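Local coordinates for LRA-12 (Uncultured bacterium, PDB 5AEB), which hydrolyses beta-lactam antibiotics, probably including carbapenems, as a class B3 metallo-beta-lactamase with two zinc ions, at residues R25-L30 with R177-L182; K78-T83 with E95-T100; D110-V113 with S119-Y122; V154-P159 with K216-D221; M186-I191 with A228-M233. All coordinates share one frame; numbering follows the deposited sequence.

In the fold
The five contacts sample both halves of a two-sheet metallo-beta-lactamase fold. Interaction 1 is buried and apolar, and brings an edge hairpin of the seven-stranded sheet against the five-stranded one. Interaction 4 is also buried and packs the loop between helix 204-216 and strand 222-225 on that second sheet; the two touch directly through Phe220 and Asp221 on Arg180 and Leu182. Interaction 2 lays helix 93-100 on one face of the seven-stranded sheet, over strand 77-81. Interactions 3 and 5 are partly buried and involve loops beside zinc ligands; in 3 a serine oxygen rests on valine carbon, in 5 two waters bridge the segments. Interactions 2 and 4 meet mainly through leucine methyls.

Interaction 1 of 5, residues R25-L30 with R177-L182; sequences RIAGNL and RSYRIL. With SO4 (sulfate ion), chain F.
Leu30, which packs on Ile181 across the contact, has its carbonyl oxygen gripped by two amides: Ile26 N reaches Leu30 O at 3.0 Å and Ala27 N, more weakly, at 3.4 Å. Two residues facing one make a classic beta bulge. Leu30 N bonds in turn to Ala27 O at 2.9 Å, closing a type II' turn with Gly28 at a corner of positive phi. The hairpin so shaped meets strand 178-184 through carbon alone. CD2 of Leu30 lies 3.6 Å from CG2 of Ile181, the two side chains slanting across each other. With CG1 anti to its carbonyl carbon (chi1 -52°), Ile181 offers CG2 to Leu30 and sends CD1 to Ala27 CB, 4.0 Å away. Ala27 CB also approaches the Tyr179 ring obliquely, while Arg177 CG sits over one face of that ring. Away from this apolar patch Arg25 runs extended. Its NE donates almost straight (169°) to Gly28 O at 2.8 Å, in the carbonyl plane and on a lone pair, and its NH1 holds O4 of a sulfate, probably from the crystallisation liquor, at 2.7 Å. In the two-sheet sandwich of this family, this hairpin edges one sheet and Ile181 belongs to the other. The turn bonds stay within the hairpin; methyls and a tyrosine ring join these two segments, with Asn29 ND2 to Thr151 OG1 as a polar link nearby.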
# COMPACT_ATOMS: atom_id res chain seq x y z
N ARG A 25 -7.85 -4.85 -14.21
CA ARG A 25 -8.81 -5.23 -13.20
C ARG A 25 -8.34 -6.55 -12.54
O ARG A 25 -8.12 -7.55 -13.20
CB ARG A 25 -10.17 -5.41 -13.88
CG ARG A 25 -11.37 -5.55 -12.96
CD ARG A 25 -12.64 -5.77 -13.80
NE ARG A 25 -13.79 -5.96 -12.91
CZ ARG A 25 -14.91 -6.62 -13.22
NH1 ARG A 25 -15.05 -7.19 -14.41
NH2 ARG A 25 -15.90 -6.73 -12.32
N ILE A 26 -8.19 -6.51 -11.22
CA ILE A 26 -7.87 -7.66 -10.44
C ILE A 26 -9.17 -8.43 -10.11
O ILE A 26 -9.27 -9.62 -10.41
CB ILE A 26 -7.13 -7.25 -9.13
CG1 ILE A 26 -5.80 -6.53 -9.47
CG2 ILE A 26 -6.89 -8.45 -8.23
CD1 ILE A 26 -5.39 -5.50 -8.43
N ALA A 27 -10.14 -7.74 -9.51
CA ALA A 27 -11.35 -8.40 -9.00
C ALA A 27 -12.42 -7.37 -8.66
O ALA A 27 -12.14 -6.40 -7.99
CB ALA A 27 -11.00 -9.24 -7.76
N GLY A 28 -13.65 -7.57 -9.13
CA GLY A 28 -14.74 -6.65 -8.82
C GLY A 28 -14.37 -5.22 -9.22
O GLY A 28 -13.94 -4.98 -10.34
N ASN A 29 -14.51 -4.29 -8.28
CA ASN A 29 -14.15 -2.92 -8.53
C ASN A 29 -12.68 -2.55 -8.14
O ASN A 29 -12.34 -1.38 -8.09
CB ASN A 29 -15.19 -1.97 -7.91
CG ASN A 29 -15.16 -1.95 -6.37
OD1 ASN A 29 -14.63 -2.86 -5.73
ND2 ASN A 29 -15.73 -0.90 -5.77
N LEU A 30 -11.83 -3.55 -7.91
CA LEU A 30 -10.40 -3.31 -7.64
C LEU A 30 -9.53 -3.40 -8.91
O LEU A 30 -9.56 -4.41 -9.62
CB LEU A 30 -9.87 -4.29 -6.58
CG LEU A 30 -8.36 -4.27 -6.30
CD1 LEU A 30 -7.92 -2.90 -5.76
CD2 LEU A 30 -7.99 -5.40 -5.33
N ARG A 177 -19.92 -13.21 -8.39
CA ARG A 177 -19.34 -13.53 -7.11
C ARG A 177 -18.77 -12.32 -6.34
O ARG A 177 -18.31 -11.34 -6.94
CB ARG A 177 -18.24 -14.60 -7.30
CG ARG A 177 -17.40 -14.85 -6.08
CD ARG A 177 -16.60 -16.12 -6.18
NE ARG A 177 -15.83 -16.26 -4.95
CZ ARG A 177 -14.92 -17.20 -4.74
NH1 ARG A 177 -14.63 -18.08 -5.69
NH2 ARG A 177 -14.28 -17.22 -3.60
N SER A 178 -18.82 -12.45 -5.01
CA SER A 178 -18.25 -11.53 -4.06
C SER A 178 -16.85 -12.05 -3.59
O SER A 178 -16.64 -13.27 -3.47
CB SER A 178 -19.25 -11.33 -2.92
OG SER A 178 -18.87 -10.29 -2.04
N TYR A 179 -15.91 -11.13 -3.38
CA TYR A 179 -14.54 -11.46 -2.95
C TYR A 179 -14.11 -10.62 -1.76
O TYR A 179 -14.34 -9.40 -1.71
CB TYR A 179 -13.51 -11.23 -4.05
CG TYR A 179 -13.72 -12.04 -5.29
CD1 TYR A 179 -13.19 -13.31 -5.39
CD2 TYR A 179 -14.45 -11.53 -6.38
CE1 TYR A 179 -13.37 -14.07 -6.54
CE2 TYR A 179 -14.65 -12.29 -7.53
CZ TYR A 179 -14.09 -13.56 -7.60
OH TYR A 179 -14.24 -14.36 -8.71
N ARG A 180 -13.47 -11.27 -0.80
CA ARG A 180 -12.89 -10.57 0.33
C ARG A 180 -11.42 -10.29 -0.03
O ARG A 180 -10.63 -11.20 -0.22
CB ARG A 180 -13.07 -11.46 1.57
CG ARG A 180 -12.27 -11.07 2.80
CD ARG A 180 -12.79 -9.83 3.49
NE ARG A 180 -14.23 -9.83 3.73
CZ ARG A 180 -14.83 -10.13 4.88
NH1 ARG A 180 -14.12 -10.48 5.93
NH2 ARG A 180 -16.16 -10.08 4.95
N ILE A 181 -11.07 -9.02 -0.17
CA ILE A 181 -9.74 -8.63 -0.62
C ILE A 181 -8.92 -8.06 0.55
O ILE A 181 -9.42 -7.22 1.28
CB ILE A 181 -9.84 -7.53 -1.68
CG1 ILE A 181 -10.80 -7.93 -2.83
CG2 ILE A 181 -8.44 -7.12 -2.15
CD1 ILE A 181 -10.15 -8.75 -3.92
N LEU A 182 -7.69 -8.55 0.73
CA LEU A 182 -6.68 -7.93 1.60
C LEU A 182 -5.64 -7.19 0.78
O LEU A 182 -4.92 -7.79 -0.05
CB LEU A 182 -5.94 -8.99 2.42
CG LEU A 182 -4.83 -8.57 3.39
CD1 LEU A 182 -5.33 -7.64 4.48
CD2 LEU A 182 -4.24 -9.83 3.99
S SO4 F . -18.44 -8.60 -14.54
O1 SO4 F . -19.37 -9.71 -14.20
O2 SO4 F . -18.89 -7.39 -13.78
O3 SO4 F . -18.47 -8.35 -16.01
O4 SO4 F . -17.06 -9.01 -14.19

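Interaction 2 of 5, residues K78-T83 with E95-T100; sequences KILLTT and EIKKIT
Leu80 reaches across from its strand to Ile96, Lys97 and Thr100 on the helix, and its path can be followed atom by atom. CB points toward the helix. CG stands anti to the carbonyl carbon (chi1 -55°), which carries the branch point onward and lets the two methyls part over the helix surface. CD1 takes the Lys97 side: it is 3.5 Å from Lys97 CB, tighter than usual van der Waals contact, and 3.7 Å from Lys97 CG, with Thr100 OG1 farther along at 4.3 Å. CD2 goes the other way and meets CG2 of Ile96 at 3.8 Å. Leu80 crosses both of these partners at a slant.

Strand 77-81, helix 93-100 and the neighbouring parallel strand 103-107 form a beta-alpha-beta crossover of the seven-stranded sheet, and the segment axes are nearly antiparallel at 175°, 9.9 Å apart at closest. The chain linking strand to helix carries the zinc ligands Gln84, His86, Asp88 and His89.

On the helix side, Ile96 reaches on past Leu80 to Ile51 of strand 48-52 and Ile63 of helix 60-69. Lys97 gives only the base of its chain to the leucine; beyond CG it runs extended, and its NZ bonds to Ile135 O. Thr100 turns its hydroxyl back to Ile96 O, which its own N also reaches at 3.0 Å from the opposite face of the carbonyl plane, and the same OG1 is hydrogen-bonded to Ala102 N.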
# COMPACT_ATOMS: atom_id res chain seq x y z
N LYS A 78 -12.07 10.47 -4.74
CA LYS A 78 -12.62 11.07 -3.52
C LYS A 78 -11.74 10.84 -2.31
O LYS A 78 -11.71 11.67 -1.40
CB LYS A 78 -14.01 10.52 -3.21
CG LYS A 78 -15.14 10.88 -4.15
CD LYS A 78 -15.24 12.36 -4.53
CE LYS A 78 -16.50 12.56 -5.37
NZ LYS A 78 -16.28 13.30 -6.67
N ILE A 79 -11.04 9.71 -2.31
CA ILE A 79 -10.27 9.24 -1.17
C ILE A 79 -8.90 8.72 -1.63
O ILE A 79 -8.78 8.07 -2.67
CB ILE A 79 -11.02 8.17 -0.33
CG1 ILE A 79 -12.37 8.72 0.16
CG2 ILE A 79 -10.14 7.69 0.84
CD1 ILE A 79 -13.20 7.76 1.00
N LEU A 80 -7.87 9.11 -0.87
CA LEU A 80 -6.50 8.66 -1.02
C LEU A 80 -6.10 7.91 0.25
O LEU A 80 -6.26 8.42 1.38
CB LEU A 80 -5.55 9.87 -1.22
CG LEU A 80 -5.91 10.81 -2.39
CD1 LEU A 80 -5.04 12.05 -2.36
CD2 LEU A 80 -5.81 10.08 -3.73
N LEU A 81 -5.56 6.71 0.06
CA LEU A 81 -5.02 5.90 1.14
C LEU A 81 -3.57 5.49 0.87
O LEU A 81 -3.12 5.52 -0.28
CB LEU A 81 -5.88 4.65 1.33
CG LEU A 81 -7.38 4.87 1.58
CD1 LEU A 81 -8.13 3.54 1.50
CD2 LEU A 81 -7.60 5.54 2.93
N THR A 82 -2.85 5.08 1.92
CA THR A 82 -1.56 4.44 1.75
C THR A 82 -1.39 3.31 2.75
O THR A 82 -1.93 3.37 3.84
CB THR A 82 -0.35 5.42 1.84
OG1 THR A 82 0.89 4.73 1.58
CG2 THR A 82 -0.26 6.06 3.26
N THR A 83 -0.62 2.29 2.37
CA THR A 83 -0.29 1.21 3.30
C THR A 83 0.94 1.50 4.18
O THR A 83 1.27 0.69 5.09
CB THR A 83 -0.07 -0.07 2.52
OG1 THR A 83 0.90 0.19 1.49
CG2 THR A 83 -1.41 -0.52 1.87
N GLU A 95 1.10 15.51 -4.89
CA GLU A 95 0.68 15.97 -6.20
C GLU A 95 -0.72 15.47 -6.59
O GLU A 95 -1.54 16.23 -7.13
CB GLU A 95 1.69 15.53 -7.23
CG GLU A 95 1.25 15.79 -8.65
CD GLU A 95 2.40 15.72 -9.64
OE1 GLU A 95 3.55 15.37 -9.23
OE2 GLU A 95 2.16 16.02 -10.84
N ILE A 96 -0.99 14.19 -6.31
CA ILE A 96 -2.28 13.64 -6.65
C ILE A 96 -3.36 14.25 -5.76
O ILE A 96 -4.48 14.51 -6.21
CB ILE A 96 -2.27 12.09 -6.65
CG1 ILE A 96 -1.64 11.64 -7.96
CG2 ILE A 96 -3.66 11.49 -6.56
CD1 ILE A 96 -0.86 10.36 -7.80
N LYS A 97 -3.01 14.55 -4.53
CA LYS A 97 -3.97 15.15 -3.65
C LYS A 97 -4.26 16.57 -4.10
O LYS A 97 -5.42 17.04 -4.02
CB LYS A 97 -3.47 15.15 -2.20
CG LYS A 97 -4.55 15.58 -1.23
CD LYS A 97 -4.02 15.78 0.17
CE LYS A 97 -5.13 16.28 1.05
NZ LYS A 97 -4.55 17.06 2.18
N LYS A 98 -3.21 17.27 -4.56
CA LYS A 98 -3.39 18.64 -5.01
C LYS A 98 -4.36 18.71 -6.16
O LYS A 98 -5.29 19.52 -6.15
CB LYS A 98 -2.06 19.27 -5.41
CG LYS A 98 -1.36 19.88 -4.22
CD LYS A 98 0.10 20.04 -4.60
CE LYS A 98 0.79 20.96 -3.66
NZ LYS A 98 0.50 22.29 -4.21
N ILE A 99 -4.14 17.84 -7.14
CA ILE A 99 -4.88 17.83 -8.39
C ILE A 99 -6.32 17.34 -8.22
O ILE A 99 -7.24 17.90 -8.78
CB ILE A 99 -4.16 16.96 -9.47
CG1 ILE A 99 -2.86 17.64 -9.90
CG2 ILE A 99 -5.08 16.73 -10.66
CD1 ILE A 99 -1.88 16.72 -10.60
N THR A 100 -6.51 16.30 -7.42
CA THR A 100 -7.84 15.71 -7.24
C THR A 100 -8.66 16.42 -6.19
O THR A 100 -9.88 16.38 -6.26
CB THR A 100 -7.73 14.22 -6.80
OG1 THR A 100 -6.89 14.12 -5.63
CG2 THR A 100 -7.14 13.36 -7.92

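Interaction 3 of 5, residues D110-V113 with S119-Y122; sequences DATV and SSDY
Val113 and Ser120 bring the short helix 111-115 and the loop that follows it back together beside the zinc site of the metallo-beta-lactamase fold, their CA atoms 5.6 Å apart. The tight part is Val113. Its CG2, anti to the carbonyl carbon, faces the loop and lies 3.7 Å from Ser120 OG and 4.1 Å from Asp121 CA, while Ser120 OG comes within 3.8 Å of Val113 CA. The serine oxygen thus rests against carbon on the helix side and finds its polar partner elsewhere, at Asp116 OD2. Toward the solvent the contact is looser: Thr112, an exposed residue, adds just its CG2, 4.0 Å from the same Ser120 OG. No hydrogen bond links the two segments. On the buried side Asp121 leads inward, its side chain about 3 Å from that of the zinc ligand His86 at nearest atoms. Farther on, Tyr122 is bonded through OH to the carbonyl oxygen of His161, another zinc ligand, and stacks edge-to-face with Tyr201. This brings the loop close to two ligands of the same zinc ion, His86 and His161. Asp121 OD1 accepts from Ala123 N, an Asx turn, and from Phe124 N as well.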
# COMPACT_ATOMS: atom_id res chain seq x y z
N ASP A 110 1.59 7.06 11.17
CA ASP A 110 2.46 7.60 10.14
C ASP A 110 2.17 9.08 9.87
O ASP A 110 2.82 9.68 9.00
CB ASP A 110 2.31 6.80 8.85
CG ASP A 110 3.30 5.63 8.75
OD1 ASP A 110 4.25 5.51 9.57
OD2 ASP A 110 3.11 4.81 7.82
N ALA A 111 1.23 9.67 10.61
CA ALA A 111 0.74 11.03 10.28
C ALA A 111 1.88 12.02 10.32
O ALA A 111 2.02 12.83 9.40
CB ALA A 111 -0.37 11.46 11.22
N THR A 112 2.71 11.90 11.36
CA THR A 112 3.88 12.75 11.58
C THR A 112 4.94 12.60 10.48
O THR A 112 5.37 13.61 9.89
CB THR A 112 4.51 12.50 12.97
OG1 THR A 112 3.53 12.80 13.97
CG2 THR A 112 5.72 13.43 13.24
N VAL A 113 5.37 11.37 10.22
CA VAL A 113 6.31 11.13 9.14
C VAL A 113 5.76 11.72 7.83
O VAL A 113 6.50 12.32 7.07
CB VAL A 113 6.63 9.63 8.99
CG1 VAL A 113 7.41 9.38 7.71
CG2 VAL A 113 7.44 9.14 10.18
N SER A 119 11.40 12.92 7.03
CA SER A 119 12.57 13.39 7.76
C SER A 119 12.61 12.95 9.24
O SER A 119 13.68 12.94 9.85
CB SER A 119 12.72 14.92 7.65
OG SER A 119 11.98 15.57 8.65
N SER A 120 11.47 12.60 9.82
CA SER A 120 11.48 11.95 11.14
C SER A 120 11.35 10.41 11.03
O SER A 120 11.12 9.73 12.04
CB SER A 120 10.38 12.51 12.01
OG SER A 120 9.10 12.09 11.55
N ASP A 121 11.50 9.86 9.82
CA ASP A 121 11.46 8.41 9.64
C ASP A 121 12.46 7.70 10.59
O ASP A 121 13.63 8.04 10.60
CB ASP A 121 11.75 8.04 8.17
CG ASP A 121 11.63 6.53 7.89
OD1 ASP A 121 12.32 5.73 8.56
OD2 ASP A 121 10.87 6.13 6.99
N TYR A 122 11.99 6.72 11.36
CA TYR A 122 12.88 6.02 12.32
C TYR A 122 14.14 5.43 11.65
O TYR A 122 15.18 5.35 12.27
CB TYR A 122 12.15 4.95 13.15
CG TYR A 122 11.85 3.64 12.40
CD1 TYR A 122 10.67 3.49 11.66
CD2 TYR A 122 12.75 2.56 12.44
CE1 TYR A 122 10.39 2.30 10.98
CE2 TYR A 122 12.48 1.38 11.77
CZ TYR A 122 11.29 1.25 11.03
OH TYR A 122 11.02 0.07 10.35

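Interaction 4 of 5, residues V154-P159 with K216-D221; sequences VMLHHP and KNLSFD
Leu156 and Leu218 meet tip to tip, methyl against methyl: CD1 of Leu156 lies 3.7 Å from CD2 of Leu218 and an equal 3.7 Å from CD1 of Leu218, nestling between the two branches. Both leucines have the same shape. In each, CG is anti to the carbonyl carbon (chi1 -56° in Leu156, -73° in Leu218) and the chain then continues outstretched, so each side chain reaches its full length across a gap in which the nearest CA atoms are 10.0 Å apart. That is why a contact this far between backbones still closes. Leu218 CD1 has a second neighbour, the imidazole of His158, which comes from the opposite direction and offers its edge, near the ring plane. The His158 side chain likewise leaves on the side of its backbone N, away from its carbonyl, while Leu156 O lies over one face of its ring, toward the rim. Side chains alone make the contact.

The strand here is 151-157 of the five-stranded sheet, running toward the zinc-ligand His161, and the partner is the loop between helix 204-216 and strand 222-225. Arg251 of helix 251-267 takes the carbonyl oxygens of Lys216 and Leu218, so that helix holds the loop. Leu218 touches Tyr254 there and Leu182 of strand 178-184, while His158 packs against Thr211 and Met215 of helix 204-216.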
# COMPACT_ATOMS: atom_id res chain seq x y z
N VAL A 154 -11.94 -1.75 5.76
CA VAL A 154 -11.50 -1.79 7.12
C VAL A 154 -9.96 -1.62 7.12
O VAL A 154 -9.23 -2.44 6.52
CB VAL A 154 -11.85 -3.13 7.81
CG1 VAL A 154 -11.36 -3.11 9.26
CG2 VAL A 154 -13.36 -3.33 7.83
N MET A 155 -9.49 -0.56 7.78
CA MET A 155 -8.05 -0.41 8.01
C MET A 155 -7.54 -1.30 9.13
O MET A 155 -8.09 -1.29 10.20
CB MET A 155 -7.66 1.02 8.32
CG MET A 155 -6.18 1.24 8.06
SD MET A 155 -5.48 2.50 9.13
CE MET A 155 -5.51 1.61 10.70
N LEU A 156 -6.50 -2.07 8.86
CA LEU A 156 -5.84 -2.88 9.90
C LEU A 156 -4.47 -2.32 10.24
O LEU A 156 -3.60 -2.23 9.38
CB LEU A 156 -5.70 -4.33 9.43
CG LEU A 156 -7.03 -4.96 9.03
CD1 LEU A 156 -6.81 -6.27 8.28
CD2 LEU A 156 -8.01 -5.11 10.20
N HIS A 157 -4.28 -1.93 11.49
CA HIS A 157 -3.00 -1.39 11.93
C HIS A 157 -2.02 -2.52 11.94
O HIS A 157 -2.21 -3.52 12.65
CB HIS A 157 -3.15 -0.79 13.32
CG HIS A 157 -1.95 0.02 13.78
ND1 HIS A 157 -1.31 -0.22 14.97
CD2 HIS A 157 -1.31 1.10 13.20
CE1 HIS A 157 -0.30 0.67 15.10
NE2 HIS A 157 -0.30 1.47 14.03
N HIS A 158 -1.00 -2.42 11.09
CA HIS A 158 0.03 -3.45 11.03
C HIS A 158 1.39 -2.84 11.13
O HIS A 158 2.15 -2.88 10.15
CB HIS A 158 -0.04 -4.23 9.70
CG HIS A 158 -1.23 -5.13 9.57
ND1 HIS A 158 -1.83 -5.73 10.64
CD2 HIS A 158 -1.91 -5.57 8.44
CE1 HIS A 158 -2.88 -6.46 10.19
NE2 HIS A 158 -2.92 -6.35 8.85
N PRO A 159 1.74 -2.29 12.29
CA PRO A 159 2.99 -1.55 12.40
C PRO A 159 4.25 -2.38 12.30
O PRO A 159 4.22 -3.61 12.45
CB PRO A 159 2.88 -0.88 13.80
CG PRO A 159 2.08 -1.87 14.58
CD PRO A 159 1.03 -2.31 13.59
N LYS A 216 -1.22 -13.46 10.13
CA LYS A 216 -1.40 -14.91 9.97
C LYS A 216 -2.87 -15.30 10.15
O LYS A 216 -3.37 -16.20 9.45
CB LYS A 216 -0.52 -15.73 10.94
CG LYS A 216 0.96 -15.81 10.54
CD LYS A 216 1.87 -16.15 11.72
CE LYS A 216 3.31 -15.66 11.51
NZ LYS A 216 4.26 -16.80 11.34
N ASN A 217 -3.57 -14.63 11.05
CA ASN A 217 -4.96 -15.00 11.36
C ASN A 217 -6.04 -14.36 10.49
O ASN A 217 -7.21 -14.64 10.67
CB ASN A 217 -5.25 -14.71 12.83
CG ASN A 217 -4.45 -15.60 13.77
OD1 ASN A 217 -3.94 -15.14 14.78
ND2 ASN A 217 -4.31 -16.86 13.40
N LEU A 218 -5.66 -13.46 9.59
CA LEU A 218 -6.61 -12.82 8.69
C LEU A 218 -7.18 -13.86 7.69
O LEU A 218 -6.47 -14.81 7.32
CB LEU A 218 -5.92 -11.71 7.92
CG LEU A 218 -5.59 -10.45 8.75
CD1 LEU A 218 -4.82 -9.43 7.95
CD2 LEU A 218 -6.88 -9.86 9.30
N SER A 219 -8.44 -13.71 7.30
CA SER A 219 -8.97 -14.47 6.16
C SER A 219 -9.55 -13.58 5.04
O SER A 219 -10.14 -12.52 5.30
CB SER A 219 -9.97 -15.55 6.59
OG SER A 219 -10.87 -15.02 7.51
N PHE A 220 -9.37 -14.08 3.81
CA PHE A 220 -9.67 -13.35 2.58
C PHE A 220 -9.57 -14.36 1.41
O PHE A 220 -8.99 -15.48 1.56
CB PHE A 220 -8.62 -12.23 2.38
CG PHE A 220 -7.21 -12.71 2.56
CD1 PHE A 220 -6.53 -13.34 1.51
CD2 PHE A 220 -6.57 -12.58 3.80
CE1 PHE A 220 -5.23 -13.85 1.70
CE2 PHE A 220 -5.28 -13.07 3.98
CZ PHE A 220 -4.61 -13.71 2.94
N ASP A 221 -10.09 -13.95 0.26
CA ASP A 221 -10.04 -14.73 -0.95
C ASP A 221 -8.80 -14.35 -1.75
O ASP A 221 -8.13 -15.22 -2.30
CB ASP A 221 -11.31 -14.46 -1.76
CG ASP A 221 -12.58 -14.91 -1.01
OD1 ASP A 221 -12.59 -16.10 -0.57
OD2 ASP A 221 -13.53 -14.10 -0.84

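Interaction 5 of 5, residues M186-I191 with A228-M233; sequences MPTIVI and ASQFSM
The side-chain amide of Gln230 is the flat group that meets Met186 and Thr188. Over one face stands Met186, its CG 4.2 Å from Gln230 OE1; Thr188 CG2, 3.7 Å from Gln230 NE2, is displaced to the same side of the plane. The ends of the amide go to water. One water accepts from Met186 N at 2.8 Å and donates to Gln230 OE1 at 2.7 Å; another is hydrogen-bonded to Thr188 OG1 at 2.9 Å and accepts from Gln230 NE2 at 3.2 Å. Gln230 arrives at this position by standing extended beyond CG, and Thr188 comes from the opposite direction with its methyl anti to the carbonyl carbon (chi1 58° for the hydroxyl). Nearby, Met233 CB covers one face of the Phe231 ring.

Pro187 centres an inverse gamma turn, in which Thr188 N bonds to Met186 O. Both segments lie in loops, 228-233 with a short 3-10 turn at 229-230. The Thr188 side chain is about 3 Å from that of His161, and the side chain of Gln230 about 4 Å from that of His227. Donors on its oxygen, water and His227 N, and a water acceptor on its nitrogen define the amide's rotation. The His227 bond, with the weak one between Thr188 O and His161 ND1, places both segments in the second shell of the two zinc ions.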
# COMPACT_ATOMS: atom_id res chain seq x y z
N MET A 186 3.09 -6.10 3.74
CA MET A 186 3.91 -7.22 4.30
C MET A 186 4.93 -6.67 5.33
O MET A 186 5.55 -5.63 5.07
CB MET A 186 4.61 -8.01 3.18
CG MET A 186 3.65 -8.52 2.08
SD MET A 186 2.20 -9.33 2.77
CE MET A 186 2.86 -10.94 3.19
N PRO A 187 5.10 -7.34 6.48
CA PRO A 187 6.01 -6.85 7.53
C PRO A 187 7.47 -7.15 7.22
O PRO A 187 8.10 -7.96 7.89
CB PRO A 187 5.55 -7.62 8.77
CG PRO A 187 5.04 -8.92 8.21
CD PRO A 187 4.37 -8.56 6.91
N THR A 188 7.99 -6.52 6.19
CA THR A 188 9.38 -6.64 5.88
C THR A 188 10.13 -5.73 6.86
O THR A 188 9.55 -4.78 7.41
CB THR A 188 9.64 -6.26 4.42
OG1 THR A 188 9.17 -4.92 4.19
CG2 THR A 188 8.89 -7.25 3.45
N ILE A 189 11.40 -6.04 7.08
CA ILE A 189 12.26 -5.27 7.95
C ILE A 189 13.22 -4.43 7.12
O ILE A 189 13.91 -4.93 6.20
CB ILE A 189 13.04 -6.17 8.93
CG1 ILE A 189 12.05 -6.92 9.83
CG2 ILE A 189 14.08 -5.37 9.72
CD1 ILE A 189 12.69 -8.04 10.61
N VAL A 190 13.28 -3.16 7.47
CA VAL A 190 13.96 -2.18 6.67
C VAL A 190 15.37 -1.92 7.23
O VAL A 190 16.27 -1.53 6.49
CB VAL A 190 13.09 -0.89 6.61
CG1 VAL A 190 13.91 0.37 6.37
CG2 VAL A 190 12.01 -1.03 5.57
N ILE A 191 15.56 -2.14 8.52
CA ILE A 191 16.83 -1.86 9.19
C ILE A 191 17.84 -3.00 9.03
O ILE A 191 17.48 -4.16 8.85
CB ILE A 191 16.64 -1.55 10.70
CG1 ILE A 191 15.47 -2.34 11.29
CG2 ILE A 191 16.40 -0.06 10.87
CD1 ILE A 191 15.77 -3.17 12.52
N ALA A 228 4.64 -5.36 -6.31
CA ALA A 228 4.14 -6.44 -7.15
C ALA A 228 4.88 -7.74 -6.83
O ALA A 228 4.26 -8.80 -6.72
CB ALA A 228 4.24 -6.10 -8.63
N SER A 229 6.19 -7.65 -6.64
CA SER A 229 6.98 -8.83 -6.43
C SER A 229 6.54 -9.56 -5.16
O SER A 229 6.62 -10.78 -5.12
CB SER A 229 8.48 -8.51 -6.39
OG SER A 229 8.77 -7.61 -5.34
N GLN A 230 6.04 -8.82 -4.14
CA GLN A 230 5.70 -9.48 -2.87
C GLN A 230 4.51 -10.43 -2.93
O GLN A 230 4.41 -11.30 -2.11
CB GLN A 230 5.52 -8.48 -1.73
CG GLN A 230 6.75 -7.63 -1.48
CD GLN A 230 6.45 -6.43 -0.59
OE1 GLN A 230 5.36 -5.78 -0.67
NE2 GLN A 230 7.39 -6.11 0.26
N PHE A 231 3.62 -10.26 -3.90
CA PHE A 231 2.60 -11.28 -4.17
C PHE A 231 2.77 -11.95 -5.52
O PHE A 231 1.80 -12.49 -6.04
CB PHE A 231 1.16 -10.75 -4.01
CG PHE A 231 0.78 -9.60 -4.94
CD1 PHE A 231 1.33 -8.34 -4.79
CD2 PHE A 231 -0.23 -9.77 -5.87
CE1 PHE A 231 0.92 -7.28 -5.60
CE2 PHE A 231 -0.63 -8.74 -6.70
CZ PHE A 231 -0.07 -7.48 -6.56
N SER A 232 3.97 -11.92 -6.06
CA SER A 232 4.28 -12.54 -7.37
C SER A 232 3.28 -12.12 -8.45
O SER A 232 2.77 -12.97 -9.18
CB SER A 232 4.22 -14.05 -7.28
OG SER A 232 5.25 -14.53 -6.45
N MET A 233 2.95 -10.83 -8.54
CA MET A 233 1.88 -10.41 -9.45
C MET A 233 2.14 -10.82 -10.92
O MET A 233 1.22 -11.22 -11.63
CB MET A 233 1.63 -8.91 -9.35
CG MET A 233 0.46 -8.45 -10.21
SD MET A 233 0.44 -6.66 -10.21
CE MET A 233 1.45 -6.27 -11.63
O HOH W 1 3.93 -4.87 1.39
O HOH W 2 8.21 -3.47 1.84